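PDB 3F7W: putative fructosamine-3-kinase from Thermobifida fusca YX, which probably acts as a kinase of the fructosamine kinase family, although its physiological substrate has not been established. Local coordinates for residues S4-V9 and R15-V20; L31-V34 and T40-F43. All blocks are in the same frame, centred on the assembly; numbering follows the deposited sequence. Where two conformers were deposited one is given.

Contact 1 (S4-V9 and R15-V20). With EDO (1,2-ethanediol), chain E.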
loop_
_atom_site.group_PDB
_atom_site.type_symbol
_atom_site.label_atom_id
_atom_site.label_comp_id
_atom_site.label_asym_id
_atom_site.label_seq_id
_atom_site.Cartn_x
_atom_site.Cartn_y
_atom_site.Cartn_z
ATOM N N SER A 4 -16.322 15.087 19.103
ATOM C CA SER A 4 -16.647 13.670 18.834
ATOM C C SER A 4 -15.424 12.778 18.525
ATOM O O SER A 4 -15.363 11.641 18.994
ATOM C CB SER A 4 -17.697 13.526 17.753
ATOM O OG SER A 4 -18.026 12.164 17.594
ATOM N N VAL A 5 -14.461 13.287 17.753
ATOM C CA VAL A 5 -13.153 12.628 17.601
ATOM C C VAL A 5 -12.522 12.312 18.974
ATOM O O VAL A 5 -12.155 11.166 19.267
ATOM C CB VAL A 5 -12.156 13.511 16.788
ATOM C CG1 VAL A 5 -10.720 12.949 16.867
ATOM C CG2 VAL A 5 -12.593 13.629 15.325
ATOM N N ALA A 6 -12.397 13.336 19.810
ATOM C CA ALA A 6 -11.810 13.186 21.142
ATOM C C ALA A 6 -12.498 12.090 21.950
ATOM O O ALA A 6 -11.839 11.239 22.553
ATOM C CB ALA A 6 -11.809 14.522 21.905
ATOM N N ALA A 7 -13.827 12.083 21.933
ATOM C CA ALA A 7 -14.584 11.081 22.669
ATOM C C ALA A 7 -14.303 9.675 22.145
ATOM O O ALA A 7 -14.129 8.750 22.922
ATOM C CB ALA A 7 -16.095 11.382 22.577
ATOM N N ARG A 8 -14.323 9.525 20.821
ATOM C CA ARG A 8 -14.135 8.218 20.182
ATOM C C ARG A 8 -12.735 7.655 20.490
ATOM O O ARG A 8 -12.583 6.474 20.838
ATOM C CB ARG A 8 -14.430 8.347 18.685
ATOM C CG ARG A 8 -15.927 8.645 18.413
ATOM C CD ARG A 8 -16.183 9.366 17.096
ATOM N NE ARG A 8 -15.751 8.583 15.940
ATOM C CZ ARG A 8 -15.824 9.005 14.679
ATOM N NH1 ARG A 8 -16.349 10.197 14.391
ATOM N NH2 ARG A 8 -15.401 8.222 13.708
ATOM N N VAL A 9 -11.723 8.524 20.442
ATOM C CA VAL A 9 -10.341 8.123 20.762
ATOM C C VAL A 9 -10.215 7.670 22.207
ATOM O O VAL A 9 -9.659 6.605 22.510
ATOM C CB VAL A 9 -9.329 9.252 20.413
ATOM C CG1 VAL A 9 -7.931 8.932 20.933
ATOM C CG2 VAL A 9 -9.294 9.440 18.909
ATOM N N ARG A 15 -7.383 6.258 26.968
ATOM C CA ARG A 15 -6.504 7.349 27.383
ATOM C C ARG A 15 -7.226 8.696 27.267
ATOM O O ARG A 15 -8.035 8.893 26.362
ATOM C CB ARG A 15 -5.267 7.366 26.486
ATOM C CG ARG A 15 -4.416 6.091 26.522
ATOM C CD ARG A 15 -3.533 6.027 27.735
ATOM N NE ARG A 15 -2.497 7.058 27.678
ATOM C CZ ARG A 15 -1.317 6.943 27.066
ATOM N NH1 ARG A 15 -0.972 5.819 26.450
ATOM N NH2 ARG A 15 -0.460 7.964 27.071
ATOM N N GLU A 16 -6.903 9.619 28.163
ATOM C CA GLU A 16 -7.490 10.962 28.163
ATOM C C GLU A 16 -6.942 11.793 26.996
ATOM O O GLU A 16 -5.741 11.789 26.761
ATOM C CB GLU A 16 -7.197 11.651 29.499
ATOM C CG GLU A 16 -8.003 12.911 29.700
ATOM C CD GLU A 16 -7.637 13.696 30.976
ATOM O OE1 GLU A 16 -6.826 13.215 31.797
ATOM O OE2 GLU A 16 -8.163 14.818 31.119
ATOM N N VAL A 17 -7.826 12.479 26.260
ATOM C CA VAL A 17 -7.442 13.358 25.129
ATOM C C VAL A 17 -7.332 14.832 25.565
ATOM O O VAL A 17 -8.260 15.381 26.151
ATOM C CB VAL A 17 -8.422 13.198 23.949
ATOM C CG1 VAL A 17 -8.157 14.235 22.847
ATOM C CG2 VAL A 17 -8.334 11.752 23.370
ATOM N N ALA A 18 -6.181 15.450 25.317
ATOM C CA ALA A 18 -5.934 16.858 25.682
ATOM C C ALA A 18 -6.204 17.826 24.517
ATOM O O ALA A 18 -6.542 18.982 24.754
ATOM C CB ALA A 18 -4.509 17.037 26.184
ATOM N N ALA A 19 -6.080 17.366 23.276
ATOM C CA ALA A 19 -6.246 18.246 22.118
ATOM C C ALA A 19 -6.544 17.474 20.849
ATOM O O ALA A 19 -6.134 16.303 20.710
ATOM C CB ALA A 19 -4.982 19.120 21.927
ATOM N N VAL A 20 -7.256 18.133 19.929
ATOM C CA VAL A 20 -7.524 17.618 18.587
ATOM C C VAL A 20 -7.292 18.731 17.554
ATOM O O VAL A 20 -7.821 19.827 17.715
ATOM C CB VAL A 20 -8.978 17.135 18.420
ATOM C CG1 VAL A 20 -9.197 16.595 17.014
ATOM C CG2 VAL A 20 -9.362 16.092 19.470
HETATM C C1 EDO E . 2.592 6.146 24.376
HETATM O O1 EDO E . 1.642 6.915 25.099
HETATM C C2 EDO E . 2.573 4.673 24.770
HETATM O O2 EDO E . 2.008 4.460 26.055
#

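Contact 2 (L31-V34 and T40-F43). With EDO (1,2-ethanediol), chain E.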
loop_
_atom_site.group_PDB
_atom_site.type_symbol
_atom_site.label_atom_id
_atom_site.label_comp_id
_atom_site.label_asym_id
_atom_site.label_seq_id
_atom_site.Cartn_x
_atom_site.Cartn_y
_atom_site.Cartn_z
ATOM N N LEU A 31 -8.843 13.577 8.687
ATOM C CA LEU A 31 -7.565 13.309 9.366
ATOM C C LEU A 31 -7.322 14.284 10.500
ATOM O O LEU A 31 -7.696 15.475 10.434
ATOM C CB LEU A 31 -6.413 13.399 8.358
ATOM C CG LEU A 31 -6.616 12.643 7.045
ATOM C CD1 LEU A 31 -5.385 12.796 6.114
ATOM C CD2 LEU A 31 -6.898 11.197 7.359
ATOM N N TYR A 32 -6.705 13.789 11.567
ATOM C CA TYR A 32 -6.488 14.588 12.759
ATOM C C TYR A 32 -5.173 14.220 13.432
ATOM O O TYR A 32 -4.755 13.071 13.382
ATOM C CB TYR A 32 -7.601 14.382 13.788
ATOM C CG TYR A 32 -8.976 14.644 13.268
ATOM C CD1 TYR A 32 -9.719 13.623 12.685
ATOM C CD2 TYR A 32 -9.547 15.919 13.348
ATOM C CE1 TYR A 32 -11.003 13.872 12.170
ATOM C CE2 TYR A 32 -10.823 16.172 12.850
ATOM C CZ TYR A 32 -11.539 15.143 12.259
ATOM O OH TYR A 32 -12.791 15.405 11.773
ATOM N N ARG A 33 -4.570 15.212 14.067
ATOM C CA ARG A 33 -3.560 15.005 15.108
ATOM C C ARG A 33 -4.250 15.143 16.462
ATOM O O ARG A 33 -4.827 16.185 16.776
ATOM C CB ARG A 33 -2.427 16.019 15.006
ATOM C CG ARG A 33 -1.273 15.777 15.973
ATOM C CD ARG A 33 -0.299 16.934 15.894
ATOM N NE ARG A 33 0.923 16.752 16.679
ATOM C CZ ARG A 33 1.015 16.889 17.997
ATOM N NH1 ARG A 33 -0.048 17.168 18.741
ATOM N NH2 ARG A 33 2.198 16.735 18.585
ATOM N N VAL A 34 -4.207 14.074 17.252
ATOM C CA VAL A 34 -4.868 14.036 18.567
ATOM C C VAL A 34 -3.796 13.845 19.626
ATOM O O VAL A 34 -2.987 12.910 19.532
ATOM C CB VAL A 34 -5.910 12.880 18.650
ATOM C CG1 VAL A 34 -6.497 12.801 20.066
ATOM C CG2 VAL A 34 -7.014 13.101 17.614
ATOM N N THR A 40 1.384 12.480 24.364
ATOM C CA THR A 40 1.521 11.500 23.272
ATOM C C THR A 40 0.653 11.904 22.078
ATOM O O THR A 40 -0.555 12.097 22.233
ATOM C CB THR A 40 1.081 10.085 23.693
ATOM O OG1 THR A 40 1.814 9.670 24.842
ATOM C CG2 THR A 40 1.282 9.060 22.550
ATOM N N PRO A 41 1.258 12.072 20.895
ATOM C CA PRO A 41 0.449 12.398 19.739
ATOM C C PRO A 41 0.017 11.139 18.974
ATOM O O PRO A 41 0.772 10.170 18.886
ATOM C CB PRO A 41 1.402 13.224 18.888
ATOM C CG PRO A 41 2.747 12.577 19.132
ATOM C CD PRO A 41 2.700 12.050 20.553
ATOM N N LEU A 42 -1.176 11.215 18.401
ATOM C CA LEU A 42 -1.787 10.168 17.626
ATOM C C LEU A 42 -2.247 10.730 16.295
ATOM O O LEU A 42 -2.743 11.860 16.230
ATOM C CB LEU A 42 -2.989 9.598 18.368
ATOM C CG LEU A 42 -2.794 8.973 19.747
ATOM C CD1 LEU A 42 -4.179 8.502 20.247
ATOM C CD2 LEU A 42 -1.756 7.822 19.670
ATOM N N PHE A 43 -2.092 9.928 15.247
ATOM C CA PHE A 43 -2.677 10.214 13.944
ATOM C C PHE A 43 -4.009 9.458 13.906
ATOM O O PHE A 43 -4.035 8.254 14.114
ATOM C CB PHE A 43 -1.770 9.764 12.815
ATOM C CG PHE A 43 -2.351 10.007 11.432
ATOM C CD1 PHE A 43 -2.662 11.275 11.025
ATOM C CD2 PHE A 43 -2.507 8.969 10.531
ATOM C CE1 PHE A 43 -3.168 11.510 9.761
ATOM C CE2 PHE A 43 -3.015 9.220 9.252
ATOM C CZ PHE A 43 -3.348 10.488 8.893
HETATM C C1 EDO E . 2.592 6.146 24.376
HETATM O O1 EDO E . 1.642 6.915 25.099
HETATM C C2 EDO E . 2.573 4.673 24.770
HETATM O O2 EDO E . 2.008 4.460 26.055
#

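Contact 1 (S4-V9 and R15-V20)
Val-17 and Val-20 of strand 17-26 rest on Val-5, Ala-6 and Val-9 of helix 3-13, a small example of a helix laid over an edge strand through short aliphatic groups. Just before the strand, Arg-15 turns its bent side chain away from the helix; NH1 and NH2 both donate to O1 of an ethanediol lying at the guanidinium edge, each N to O1 distance being 3.1 Å, while Asp-38 supplies a salt bridge. Val-17 then uses both branches. Its CG1, anti to the backbone N (chi1 172°), meets Ala-6 CB at 3.8 Å, whereas CG2 lies 3.7 Å from Val-9 CG1, the two valines crossing nearly at right angles. Replacing Val-17 by an alanine would probably leave Val-9 CG1 without this neighbour and open a gap beside Ala-6. A classic beta bulge at Ala-18 and Ala-19, both facing Glu-35, separates the two valines that point toward the helix. Val-20 closes the row, CG2 being 3.8 Å from Ala-6 CB and CG1 4.0 Å from Val-5 CG1. Segments 4-9 and 17-20 run 142° apart, and the helix extends over the sheet, with Val-5 touching Tyr-32 of strand 29-36 and Val-9 reaching Leu-42 and Val-44 of strand 41-46.

Contact 2 (L31-V34 and T40-F43)
With CG anti to the backbone N in both Phe-43 (chi1 178°) and Arg-33 (chi1 -174°), this non-hydrogen-bonded pair sends its side chains along the same face of a beta hairpin in opposite directions, each to a residue of the other strand. The Phe-43 ring leans obliquely toward Leu-31, CZ lying 3.9 Å from Leu-31 CD2, while its CD1 comes within 3.6 Å of Tyr-32 O. Arg-33 runs extended from CG to NE and lays one guanidinium face over Pro-41, whose CB sits 3.6 Å from Arg-33 NH2 and toward the rim of the group. A salt bridge to Glu-35 and a cation-pi contact with Trp-91 also hold this guanidinium.

Next along the strands comes the hydrogen-bonded pair. Val-34 N donates to Leu-42 O at 2.8 Å, almost straight at 175° and in the carbonyl plane; the return bond from Leu-42 N to Val-34 O is 2.7 Å but more bent. The side chains of this pair occupy the face that meets helix 3-13. A CA-H...O contact of 3.4 Å from Arg-33 CA gives Leu-42 O a second, weaker neighbour. At the hairpin turn, Thr-40 OG1 accepts from ethanediol O1 at 2.8 Å and is also hydrogen-bonded to Asp-38.

On the helix side the pair Val-34 and Leu-42 is buried and aliphatic, joined by Tyr-32; the other side combines Leu-31, Pro-41 and the Phe-43 ring with the charge of Arg-33, which Glu-35 would probably help to balance.

Contacts 1 and 2 both reach one five-stranded antiparallel sheet, contact 1 by laying helix 3-13 on it and contact 2 as a hairpin within it, consistent with the N-terminal lobe of a protein-kinase-like fold; their centres are about 9 Å apart. Adjacent strands 17-26 and 29-36 join them: Val-17 CG1 packs on Val-34 CG1 at 3.5 Å, and Val-5 CG2 reaches Tyr-32 CE1 at 3.5 Å. One ethanediol, probably from the crystallisation liquor, bridges Arg-15 and Thr-40. An unknown ligand lies about 3 Å (nearest atoms) from the Phe-43 side chain, whereas that of Val-9 is about 13 Å from such a group. The helix packs on the Leu-42 face; the Phe-43 face probably lines a pocket.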